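Local coordinates for protein putative hydrolase (Acinetobacter sp. NBRC 100985, PDB 4XUK) that probably hydrolyses organophosphate triesters and lactones at a two-zinc active site of the metallo-beta-lactamase superfamily, at residues A[56-61]-A[82-87]; A[70-75]-A[187-192]; A[104-107]-A[113-116]; A[109-114]-A[161-166]. The protein carries 2 engineered substitutions. One frame throughout, in Å; residues are numbered along the deposited sequence.

Contact 1: A[56-61]-A[82-87]; sequences TSINAF and SHLGSV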
loop_
_atom_site.group_PDB
_atom_site.type_symbol
_atom_site.label_atom_id
_atom_site.label_comp_id
_atom_site.label_asym_id
_atom_site.label_seq_id
_atom_site.Cartn_x
_atom_site.Cartn_y
_atom_site.Cartn_z
ATOM N N THR A 56 -9.618 -8.618 4.679
ATOM C CA THR A 56 -10.087 -7.381 5.284
ATOM C C THR A 56 -9.185 -7.016 6.450
ATOM O O THR A 56 -9.084 -7.768 7.421
ATOM C CB THR A 56 -11.529 -7.540 5.781
ATOM O OG1 THR A 56 -12.349 -7.948 4.678
ATOM C CG2 THR A 56 -12.060 -6.227 6.364
ATOM N N SER A 57 -8.511 -5.874 6.337
ATOM C CA SER A 57 -7.653 -5.398 7.417
ATOM C C SER A 57 -8.498 -4.939 8.603
ATOM O O SER A 57 -9.672 -4.571 8.452
ATOM C CB SER A 57 -6.771 -4.246 6.941
ATOM O OG SER A 57 -5.900 -4.638 5.900
ATOM N N ILE A 58 -7.885 -4.972 9.782
ATOM C CA ILE A 58 -8.437 -4.328 10.951
ATOM C C ILE A 58 -7.334 -3.393 11.431
ATOM O O ILE A 58 -6.261 -3.851 11.825
ATOM C CB ILE A 58 -8.805 -5.330 12.072
ATOM C CG1 ILE A 58 -9.835 -6.351 11.592
ATOM C CG2 ILE A 58 -9.379 -4.574 13.281
ATOM C CD1 ILE A 58 -9.229 -7.554 10.884
ATOM N N ASN A 59 -7.581 -2.090 11.341
ATOM C CA ASN A 59 -6.580 -1.095 11.705
ATOM C C ASN A 59 -7.038 -0.209 12.885
ATOM O O ASN A 59 -8.237 -0.139 13.212
ATOM C CB ASN A 59 -6.270 -0.186 10.509
ATOM C CG ASN A 59 -6.067 -0.949 9.213
ATOM O OD1 ASN A 59 -5.296 -1.901 9.146
ATOM N ND2 ASN A 59 -6.733 -0.502 8.164
ATOM N N ALA A 60 -6.071 0.453 13.521
ATOM C CA ALA A 60 -6.340 1.541 14.464
ATOM C C ALA A 60 -5.386 2.678 14.114
ATOM O O ALA A 60 -4.422 2.462 13.366
ATOM C CB ALA A 60 -6.110 1.089 15.887
ATOM N N PHE A 61 -5.625 3.874 14.658
ATOM C CA PHE A 61 -4.788 5.035 14.329
ATOM C C PHE A 61 -4.367 5.849 15.543
ATOM O O PHE A 61 -5.200 6.188 16.396
ATOM C CB PHE A 61 -5.509 5.941 13.310
ATOM C CG PHE A 61 -5.938 5.211 12.073
ATOM C CD1 PHE A 61 -5.043 4.995 11.037
ATOM C CD2 PHE A 61 -7.220 4.681 11.974
ATOM C CE1 PHE A 61 -5.422 4.286 9.903
ATOM C CE2 PHE A 61 -7.607 3.984 10.856
ATOM C CZ PHE A 61 -6.701 3.774 9.814
ATOM N N SER A 82 -6.846 -15.581 18.239
ATOM C CA SER A 82 -5.402 -15.404 18.200
ATOM C C SER A 82 -4.836 -14.571 17.044
ATOM O O SER A 82 -3.739 -14.009 17.168
ATOM C CB SER A 82 -4.753 -16.797 18.203
ATOM O OG SER A 82 -3.399 -16.744 18.611
ATOM N N HIS A 83 -5.548 -14.491 15.919
ATOM C CA HIS A 83 -4.963 -13.834 14.743
ATOM C C HIS A 83 -5.019 -12.299 14.772
ATOM O O HIS A 83 -4.329 -11.644 13.989
ATOM C CB HIS A 83 -5.543 -14.384 13.432
ATOM C CG HIS A 83 -7.002 -14.106 13.247
ATOM N ND1 HIS A 83 -7.954 -14.478 14.172
ATOM C CD2 HIS A 83 -7.671 -13.488 12.245
ATOM C CE1 HIS A 83 -9.148 -14.097 13.749
ATOM N NE2 HIS A 83 -9.003 -13.494 12.581
ATOM N N LEU A 84 -5.828 -11.729 15.665
ATOM C CA LEU A 84 -5.889 -10.274 15.810
ATOM C C LEU A 84 -5.197 -9.844 17.100
ATOM O O LEU A 84 -4.590 -10.673 17.779
ATOM C CB LEU A 84 -7.342 -9.800 15.787
ATOM C CG LEU A 84 -8.183 -10.323 14.620
ATOM C CD1 LEU A 84 -9.656 -9.909 14.755
ATOM C CD2 LEU A 84 -7.615 -9.868 13.274
ATOM N N GLY A 85 -5.261 -8.550 17.429
ATOM C CA GLY A 85 -4.693 -8.067 18.679
ATOM C C GLY A 85 -3.308 -7.445 18.556
ATOM O O GLY A 85 -2.666 -7.152 19.575
ATOM N N SER A 86 -2.840 -7.231 17.326
ATOM C CA SER A 86 -1.485 -6.698 17.111
ATOM C C SER A 86 -1.324 -5.193 17.348
ATOM O O SER A 86 -0.203 -4.685 17.295
ATOM C CB SER A 86 -0.993 -7.032 15.695
ATOM O OG SER A 86 -0.699 -8.405 15.568
ATOM N N VAL A 87 -2.422 -4.475 17.594
ATOM C CA VAL A 87 -2.349 -3.009 17.681
ATOM C C VAL A 87 -1.299 -2.519 18.667
ATOM O O VAL A 87 -0.491 -1.647 18.334
ATOM C CB VAL A 87 -3.720 -2.359 17.998
ATOM C CG1 VAL A 87 -3.531 -0.948 18.578
ATOM C CG2 VAL A 87 -4.568 -2.281 16.741
#
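I58 meets L84 through the ends of their side chains, and its branches show how a beta-branched residue can serve two neighbours. Its CB points from strand 54-64 toward the 82-87 loop, and there the chain divides. CG2, anti to the backbone N, packs on the backbone of the zinc-binding helix, 3.8 Å from O of D112. CG1 lies beside the backbone N (chi1 -59°), and the next torsion carries CD1 out to CD2 of L84 at 3.7 Å. The two side chains cross at about a right angle, so one methyl meets one methyl and neither chain lies along the other. A second small contact follows two residues along the strand, where CB of A60 touches CG2 of V87 at 3.8 Å. Both segments run in nearly the same direction here, 17° apart. No hydrogen bond joins them; the loop is held instead by D21 of strand 14-26, whose carboxylate takes the backbone N of G85 and of V87. The nearest atom of the I58 side chain is about 6 Å from a zinc ion. The chemistry is thus wholly apolar across the interface, a buried seam of methyl groups beside the metal site, with polar fixation delegated to the neighbouring strand.

Contact 2: A[70-75]-A[187-192]; sequences ILIDSG and QGFKVI. Engineered in segment 70-75: I70 (natural residue Val).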
loop_
_atom_site.group_PDB
_atom_site.type_symbol
_atom_site.label_atom_id
_atom_site.label_comp_id
_atom_site.label_asym_id
_atom_site.label_seq_id
_atom_site.Cartn_x
_atom_site.Cartn_y
_atom_site.Cartn_z
ATOM N N ILE A 70 -3.408 10.821 20.625
ATOM C CA ILE A 70 -4.736 10.263 20.709
ATOM C C ILE A 70 -4.893 8.991 19.846
ATOM O O ILE A 70 -4.413 8.919 18.710
ATOM C CB ILE A 70 -5.811 11.379 20.485
ATOM C CG1 ILE A 70 -6.730 11.037 19.352
ATOM C CG2 ILE A 70 -5.193 12.769 20.302
ATOM C CD1 ILE A 70 -7.848 10.321 19.870
ATOM N N LEU A 71 -5.528 7.971 20.422
ATOM C CA LEU A 71 -5.710 6.700 19.734
ATOM C C LEU A 71 -7.153 6.572 19.247
ATOM O O LEU A 71 -8.102 6.804 20.003
ATOM C CB LEU A 71 -5.341 5.540 20.676
ATOM C CG LEU A 71 -5.468 4.092 20.192
ATOM C CD1 LEU A 71 -4.533 3.834 19.025
ATOM C CD2 LEU A 71 -5.195 3.101 21.330
ATOM N N ILE A 72 -7.322 6.226 17.977
ATOM C CA ILE A 72 -8.663 6.145 17.395
ATOM C C ILE A 72 -8.985 4.702 17.020
ATOM O O ILE A 72 -8.495 4.175 16.010
ATOM C CB ILE A 72 -8.804 7.137 16.228
ATOM C CG1 ILE A 72 -8.413 8.538 16.725
ATOM C CG2 ILE A 72 -10.224 7.146 15.685
ATOM C CD1 ILE A 72 -8.416 9.626 15.680
ATOM N N ASP A 73 -9.813 4.077 17.864
ATOM C CA ASP A 73 -10.003 2.615 17.903
ATOM C C ASP A 73 -8.726 1.892 18.365
ATOM O O ASP A 73 -7.666 2.503 18.452
ATOM C CB ASP A 73 -10.583 2.068 16.582
ATOM C CG ASP A 73 -11.999 2.559 16.339
ATOM O OD1 ASP A 73 -12.638 3.012 17.324
ATOM O OD2 ASP A 73 -12.467 2.521 15.177
ATOM N N SER A 74 -8.819 0.600 18.685
ATOM C CA SER A 74 -7.693 -0.063 19.361
ATOM C C SER A 74 -7.501 -1.518 18.975
ATOM O O SER A 74 -6.659 -2.220 19.560
ATOM C CB SER A 74 -7.884 0.000 20.870
ATOM O OG SER A 74 -9.050 -0.742 21.243
ATOM N N GLY A 75 -8.288 -1.994 18.016
ATOM C CA GLY A 75 -8.195 -3.390 17.629
ATOM C C GLY A 75 -8.941 -4.276 18.611
ATOM O O GLY A 75 -9.646 -3.775 19.495
ATOM N N GLN A 187 -10.379 17.136 22.112
ATOM C CA GLN A 187 -8.966 17.256 21.736
ATOM C C GLN A 187 -8.797 17.847 20.345
ATOM O O GLN A 187 -7.859 17.497 19.620
ATOM C CB GLN A 187 -8.268 15.893 21.797
ATOM C CG GLN A 187 -8.099 15.328 23.204
ATOM C CD GLN A 187 -6.851 15.858 23.899
ATOM O OE1 GLN A 187 -6.427 16.993 23.666
ATOM N NE2 GLN A 187 -6.265 15.036 24.764
ATOM N N GLY A 188 -9.718 18.729 19.968
ATOM C CA GLY A 188 -9.667 19.362 18.664
ATOM C C GLY A 188 -10.304 18.528 17.569
ATOM O O GLY A 188 -10.357 18.960 16.416
ATOM N N PHE A 189 -10.778 17.334 17.920
ATOM C CA PHE A 189 -11.495 16.499 16.963
ATOM C C PHE A 189 -12.972 16.847 16.968
ATOM O O PHE A 189 -13.559 17.082 18.029
ATOM C CB PHE A 189 -11.325 15.006 17.283
ATOM C CG PHE A 189 -9.935 14.479 17.027
ATOM C CD1 PHE A 189 -8.896 14.746 17.917
ATOM C CD2 PHE A 189 -9.672 13.717 15.900
ATOM C CE1 PHE A 189 -7.613 14.254 17.685
ATOM C CE2 PHE A 189 -8.404 13.224 15.662
ATOM C CZ PHE A 189 -7.367 13.495 16.551
ATOM N N LYS A 190 -13.575 16.880 15.800
ATOM C CA LYS A 190 -14.996 17.045 15.679
ATOM C C LYS A 190 -15.738 15.710 15.525
ATOM O O LYS A 190 -15.374 14.878 14.760
ATOM C CB LYS A 190 -15.323 17.970 14.561
ATOM C CG LYS A 190 -16.778 18.106 14.383
ATOM C CD LYS A 190 -17.117 19.099 13.326
ATOM C CE LYS A 190 -18.584 19.054 13.000
ATOM N NZ LYS A 190 -18.809 20.323 12.300
ATOM N N VAL A 191 -16.786 15.540 16.285
ATOM C CA VAL A 191 -17.523 14.283 16.221
ATOM C C VAL A 191 -18.642 14.362 15.178
ATOM O O VAL A 191 -19.375 15.352 15.097
ATOM C CB VAL A 191 -18.034 13.825 17.620
ATOM C CG1 VAL A 191 -16.884 13.807 18.622
ATOM C CG2 VAL A 191 -19.148 14.712 18.130
ATOM N N ILE A 192 -18.744 13.322 14.356
ATOM C CA ILE A 192 -19.703 13.307 13.261
ATOM C C ILE A 192 -20.574 12.068 13.337
ATOM O O ILE A 192 -20.072 10.934 13.355
ATOM C CB ILE A 192 -18.978 13.382 11.896
ATOM C CG1 ILE A 192 -18.103 14.642 11.857
ATOM C CG2 ILE A 192 -19.969 13.357 10.735
ATOM C CD1 ILE A 192 -17.263 14.770 10.617
#
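The ring of F189 packs against I70 and I72, two residues that reach it from the same side of strand 69-72. CE1 of F189 lies 3.7 Å from CG1 of I70, while CE2 of F189 lies 3.6 Å from CD1 of I72, so both isoleucines meet the outer part of the ring from the same side of its plane, and both approaches are oblique. The side chains of I72 and F189 come from opposite directions, I72 with an extended chain (chi2 177°), whereas I70 slides past F189. I70 is an engineered residue, valine in the natural sequence, and its CG2 also comes within 3.9 Å of CE1 of F189. Its first torsion (chi1 123°) is not staggered, and its exact placement should be read with reserve. V63 of strand 54-64, L105 of strand 103-105 and L206 of strand 202-208 also touch the phenyl group, which is where the two mixed sheets of the metallo-beta-lactamase sandwich meet. Toward the turn the contact thins. Q187 is partly exposed and comes no nearer than 4.6 Å, turning its amide to T103 OG1, while G188 is exposed. Polarity therefore rises from the ring toward the turn: with no hydrogen bond between the two segments, their cohesion rests on apolar packing of one phenyl group between the sheets.

Contact 3: A[104-107]-A[113-116]; sequences ILLT and HVCG. With ZN (zinc ion), chain C.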
loop_
_atom_site.group_PDB
_atom_site.type_symbol
_atom_site.label_atom_id
_atom_site.label_comp_id
_atom_site.label_asym_id
_atom_site.label_seq_id
_atom_site.Cartn_x
_atom_site.Cartn_y
_atom_site.Cartn_z
ATOM N N ILE A 104 -8.467 8.229 24.027
ATOM C CA ILE A 104 -8.871 7.192 23.087
ATOM C C ILE A 104 -10.281 7.518 22.600
ATOM O O ILE A 104 -11.194 7.676 23.404
ATOM C CB ILE A 104 -8.841 5.790 23.749
ATOM C CG1 ILE A 104 -7.410 5.441 24.180
ATOM C CG2 ILE A 104 -9.435 4.723 22.815
ATOM C CD1 ILE A 104 -7.267 4.126 24.929
ATOM N N LEU A 105 -10.437 7.656 21.286
ATOM C CA LEU A 105 -11.756 7.856 20.687
ATOM C C LEU A 105 -12.205 6.557 20.025
ATOM O O LEU A 105 -11.475 5.958 19.222
ATOM C CB LEU A 105 -11.735 8.985 19.654
ATOM C CG LEU A 105 -11.159 10.322 20.106
ATOM C CD1 LEU A 105 -11.108 11.312 18.950
ATOM C CD2 LEU A 105 -11.890 10.892 21.309
ATOM N N LEU A 106 -13.407 6.121 20.370
ATOM C CA LEU A 106 -13.961 4.900 19.799
ATOM C C LEU A 106 -15.040 5.252 18.785
ATOM O O LEU A 106 -15.970 5.993 19.098
ATOM C CB LEU A 106 -14.551 4.024 20.916
ATOM C CG LEU A 106 -13.521 3.549 21.948
ATOM C CD1 LEU A 106 -14.175 2.708 23.020
ATOM C CD2 LEU A 106 -12.364 2.781 21.289
ATOM N N THR A 107 -14.922 4.737 17.565
ATOM C CA THR A 107 -15.954 5.006 16.567
ATOM C C THR A 107 -17.250 4.310 16.952
ATOM O O THR A 107 -18.340 4.838 16.720
ATOM C CB THR A 107 -15.522 4.562 15.158
ATOM O OG1 THR A 107 -15.152 3.173 15.175
ATOM C CG2 THR A 107 -14.351 5.418 14.677
ATOM N N HIS A 113 -12.881 -2.903 17.857
ATOM C CA HIS A 113 -12.525 -1.501 18.015
ATOM C C HIS A 113 -12.262 -1.126 19.463
ATOM O O HIS A 113 -11.374 -0.306 19.743
ATOM C CB HIS A 113 -13.616 -0.627 17.402
ATOM C CG HIS A 113 -13.850 -0.936 15.962
ATOM N ND1 HIS A 113 -13.361 -0.148 14.948
ATOM C CD2 HIS A 113 -14.449 -1.994 15.365
ATOM C CE1 HIS A 113 -13.673 -0.694 13.786
ATOM N NE2 HIS A 113 -14.345 -1.807 14.013
ATOM N N VAL A 114 -13.023 -1.726 20.379
ATOM C CA VAL A 114 -12.918 -1.384 21.797
ATOM C C VAL A 114 -12.032 -2.330 22.628
ATOM O O VAL A 114 -11.357 -1.875 23.555
ATOM C CB VAL A 114 -14.313 -1.246 22.455
ATOM C CG1 VAL A 114 -15.051 -2.575 22.451
ATOM C CG2 VAL A 114 -14.175 -0.731 23.887
ATOM N N CYS A 115 -12.019 -3.628 22.311
ATOM C CA CYS A 115 -11.337 -4.595 23.192
ATOM C C CYS A 115 -9.847 -4.296 23.385
ATOM O O CYS A 115 -9.285 -4.542 24.460
ATOM C CB CYS A 115 -11.531 -6.034 22.703
ATOM S SG CYS A 115 -13.129 -6.754 23.154
ATOM N N GLY A 116 -9.214 -3.734 22.359
ATOM C CA GLY A 116 -7.803 -3.378 22.444
ATOM C C GLY A 116 -7.421 -2.363 23.507
ATOM O O GLY A 116 -6.225 -2.131 23.720
HETATM ZN ZN ZN C . -15.067 -3.208 12.750
#
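L106 touches two successive residues of the zinc-binding helix, V114 and H113, with one methyl each. CD1 of L106 lies 3.5 Å from CG2 of V114, the two side chains crossing at a slant, and CD2 of L106 rests 3.6 Å from the backbone O of H113. One residue on, T107 comes near the H113 ring obliquely: OG1 of T107 stands 3.8 Å from ND1 of H113, too far for a bond between them. Both instead reach the same acceptor, OD2 of D73. T107 can do so because its hydroxyl stands between the backbone N and the carbonyl carbon (chi1 55°). The other imidazole nitrogen, NE2 of H113, binds a zinc ion at 2.0 Å, so the ring is gripped from both of its nitrogens. This histidine closes the HxHxDH signature of the metallo-beta-lactamase superfamily, spelled here by H108, H110, D112 and H113, which follows directly on T107. D112, D218 and H265 are the other ligands of this zinc. Further out, S74 OG hydrogen-bonds to the O of H113, while the backbone O of L106 accepts a hydrogen bond from the hydroxyl of Y204. Past V114, C115 is tied to C79 by a disulfide.

Contact 4: A[109-114]-A[161-166]; sequences LHPDHV and VEKIKQ. With ZN (zinc ion), chain C; ZN (zinc ion), chain D.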
loop_
_atom_site.group_PDB
_atom_site.type_symbol
_atom_site.label_atom_id
_atom_site.label_comp_id
_atom_site.label_asym_id
_atom_site.label_seq_id
_atom_site.Cartn_x
_atom_site.Cartn_y
_atom_site.Cartn_z
ATOM N N LEU A 109 -18.574 0.476 19.592
ATOM C CA LEU A 109 -18.161 -0.491 20.602
ATOM C C LEU A 109 -18.103 -1.944 20.123
ATOM O O LEU A 109 -18.068 -2.856 20.951
ATOM C CB LEU A 109 -19.072 -0.377 21.843
ATOM C CG LEU A 109 -19.004 0.941 22.616
ATOM C CD1 LEU A 109 -20.072 0.993 23.709
ATOM C CD2 LEU A 109 -17.635 1.116 23.235
ATOM N N HIS A 110 -18.074 -2.178 18.806
ATOM C CA HIS A 110 -17.799 -3.528 18.321
ATOM C C HIS A 110 -16.436 -3.958 18.877
ATOM O O HIS A 110 -15.535 -3.129 19.030
ATOM C CB HIS A 110 -17.866 -3.612 16.773
ATOM C CG HIS A 110 -19.236 -3.929 16.250
ATOM N ND1 HIS A 110 -19.607 -3.712 14.941
ATOM C CD2 HIS A 110 -20.329 -4.447 16.867
ATOM C CE1 HIS A 110 -20.866 -4.067 14.771
ATOM N NE2 HIS A 110 -21.331 -4.525 15.922
ATOM N N PRO A 111 -16.294 -5.248 19.230
ATOM C CA PRO A 111 -15.083 -5.729 19.910
ATOM C C PRO A 111 -13.777 -5.474 19.156
ATOM O O PRO A 111 -12.743 -5.337 19.811
ATOM C CB PRO A 111 -15.336 -7.229 20.039
ATOM C CG PRO A 111 -16.857 -7.318 20.159
ATOM C CD PRO A 111 -17.346 -6.282 19.178
ATOM N N ASP A 112 -13.812 -5.406 17.828
ATOM C CA ASP A 112 -12.578 -5.188 17.081
ATOM C C ASP A 112 -12.171 -3.711 17.079
ATOM O O ASP A 112 -11.220 -3.315 16.403
ATOM C CB ASP A 112 -12.696 -5.747 15.661
ATOM C CG ASP A 112 -13.910 -5.220 14.929
ATOM O OD1 ASP A 112 -15.006 -5.177 15.527
ATOM O OD2 ASP A 112 -13.770 -4.857 13.755
ATOM N N HIS A 113 -12.881 -2.903 17.857
ATOM C CA HIS A 113 -12.525 -1.501 18.015
ATOM C C HIS A 113 -12.262 -1.126 19.463
ATOM O O HIS A 113 -11.374 -0.306 19.743
ATOM C CB HIS A 113 -13.616 -0.627 17.402
ATOM C CG HIS A 113 -13.850 -0.936 15.962
ATOM N ND1 HIS A 113 -13.361 -0.148 14.948
ATOM C CD2 HIS A 113 -14.449 -1.994 15.365
ATOM C CE1 HIS A 113 -13.673 -0.694 13.786
ATOM N NE2 HIS A 113 -14.345 -1.807 14.013
ATOM N N VAL A 114 -13.023 -1.726 20.379
ATOM C CA VAL A 114 -12.918 -1.384 21.797
ATOM C C VAL A 114 -12.032 -2.330 22.628
ATOM O O VAL A 114 -11.357 -1.875 23.555
ATOM C CB VAL A 114 -14.313 -1.246 22.455
ATOM C CG1 VAL A 114 -15.051 -2.575 22.451
ATOM C CG2 VAL A 114 -14.175 -0.731 23.887
ATOM N N VAL A 161 -21.835 -7.623 24.353
ATOM C CA VAL A 161 -21.961 -6.818 25.577
ATOM C C VAL A 161 -20.933 -7.229 26.640
ATOM O O VAL A 161 -20.280 -6.372 27.256
ATOM C CB VAL A 161 -23.400 -6.835 26.164
ATOM C CG1 VAL A 161 -23.415 -6.269 27.580
ATOM C CG2 VAL A 161 -24.329 -6.024 25.283
ATOM N N GLU A 162 -20.780 -8.517 26.867
ATOM C CA GLU A 162 -19.792 -8.989 27.822
ATOM C C GLU A 162 -18.345 -8.601 27.490
ATOM O O GLU A 162 -17.630 -8.182 28.322
ATOM C CB GLU A 162 -19.892 -10.467 28.064
ATOM C CG GLU A 162 -19.335 -10.873 29.402
ATOM C CD GLU A 162 -20.322 -10.740 30.579
ATOM O OE1 GLU A 162 -20.627 -11.746 31.192
ATOM O OE2 GLU A 162 -20.780 -9.661 30.909
ATOM N N LYS A 163 -17.974 -8.731 26.249
ATOM C CA LYS A 163 -16.632 -8.321 25.828
ATOM C C LYS A 163 -16.440 -6.819 26.022
ATOM O O LYS A 163 -15.356 -6.363 26.425
ATOM C CB LYS A 163 -16.409 -8.667 24.357
ATOM C CG LYS A 163 -16.553 -10.148 24.003
ATOM C CD LYS A 163 -16.560 -10.301 22.474
ATOM C CE LYS A 163 -16.892 -11.719 22.001
ATOM N NZ LYS A 163 -15.786 -12.672 22.248
ATOM N N ILE A 164 -17.482 -6.050 25.714
ATOM C CA ILE A 164 -17.429 -4.597 25.860
ATOM C C ILE A 164 -17.215 -4.228 27.324
ATOM O O ILE A 164 -16.357 -3.409 27.648
ATOM C CB ILE A 164 -18.729 -3.930 25.350
ATOM C CG1 ILE A 164 -18.848 -4.062 23.827
ATOM C CG2 ILE A 164 -18.776 -2.462 25.759
ATOM C CD1 ILE A 164 -20.223 -3.691 23.268
ATOM N N LYS A 165 -18.010 -4.839 28.197
ATOM C CA LYS A 165 -17.939 -4.557 29.617
ATOM C C LYS A 165 -16.572 -4.889 30.192
ATOM O O LYS A 165 -16.029 -4.098 30.962
ATOM C CB LYS A 165 -19.074 -5.269 30.369
ATOM C CG LYS A 165 -20.409 -4.557 30.220
ATOM C CD LYS A 165 -21.562 -5.368 30.809
ATOM C CE LYS A 165 -22.836 -4.533 30.838
ATOM N NZ LYS A 165 -23.932 -5.273 31.512
ATOM N N GLN A 166 -16.005 -6.017 29.819
ATOM C CA GLN A 166 -14.699 -6.359 30.301
ATOM C C GLN A 166 -13.595 -5.389 29.860
ATOM O O GLN A 166 -12.739 -5.104 30.591
ATOM C CB GLN A 166 -14.331 -7.811 30.005
ATOM C CG GLN A 166 -14.221 -8.154 28.544
ATOM C CD GLN A 166 -12.851 -7.918 27.929
ATOM O OE1 GLN A 166 -12.703 -7.484 26.797
ATOM N NE2 GLN A 166 -11.871 -8.226 28.688
HETATM ZN ZN ZN C . -15.067 -3.208 12.750
HETATM ZN ZN ZN D . -18.032 -2.638 13.472
#
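The pyrrolidine ring of P111 meets K163 through its outer carbons: CG of P111 lies 3.8 Å from CD of K163, the lysine chain running oblique to the proline. The imidazole of H113 takes no part across the interface, yet the backbone O of H110 sits at its edge, in the ring plane. That same oxygen accepts two backbone bonds, from N of H113 at 2.9 Å and from N of V114 at 3.2 Å, which close the short helix 111-114 behind its N-cap residue H110. I164 of helix 151-173 carries most of the contact. Its CG1, beside the backbone N (chi1 -69°), presses within 3.2 Å of O of L109, and its CD1 lies 3.8 Å from CB of L109. V114 adds a looser touch, CG1 to CG1 of I164 at 4.3 Å. W140 of helix 134-141 packs on both L109 and I164, so the three pieces share one apolar patch. K163 runs extended until its last torsion bends (chi4 -72°), and NZ then hydrogen-bonds to O of C79, the cysteine bridged to C115. On the far side of the loop, ND1 of H110 binds one zinc ion at 2.4 Å and OD2 of D112 binds the other at 2.3 Å. The loop is thus two-sided: polar ligand atoms turn to the metals, while L109, P111 and V114, which alternate with or flank the ligands, pack against the long helix. That packing is largely apolar, with one close approach of I164 to a carbonyl oxygen and no hydrogen bond across it, consistent with a second shell behind the metal site.

How the contacts relate
The two zinc ions stand 3.1 Å apart, zinc of chain C to zinc of chain D. Contacts 3 and 4 carry zinc ligands, contact 1 comes within about 6 Å (nearest atoms), and contact 2 lies farther off, the I72 side chain about 12 Å from a zinc. Contacts 3 and 4 share H113 and V114, their centres about 8 Å apart, and take the zinc-binding helix from the sheet side and from helix 151-173. Contact 2 lies about 9 Å from contact 3, centre to centre, and S74 OG of its 70-75 segment is 2.8 Å from O of H113. Contact 1 adjoins contact 2 through neighbouring strands 54-64 and 69-72. Only contact 2 has a segment on the second sheet.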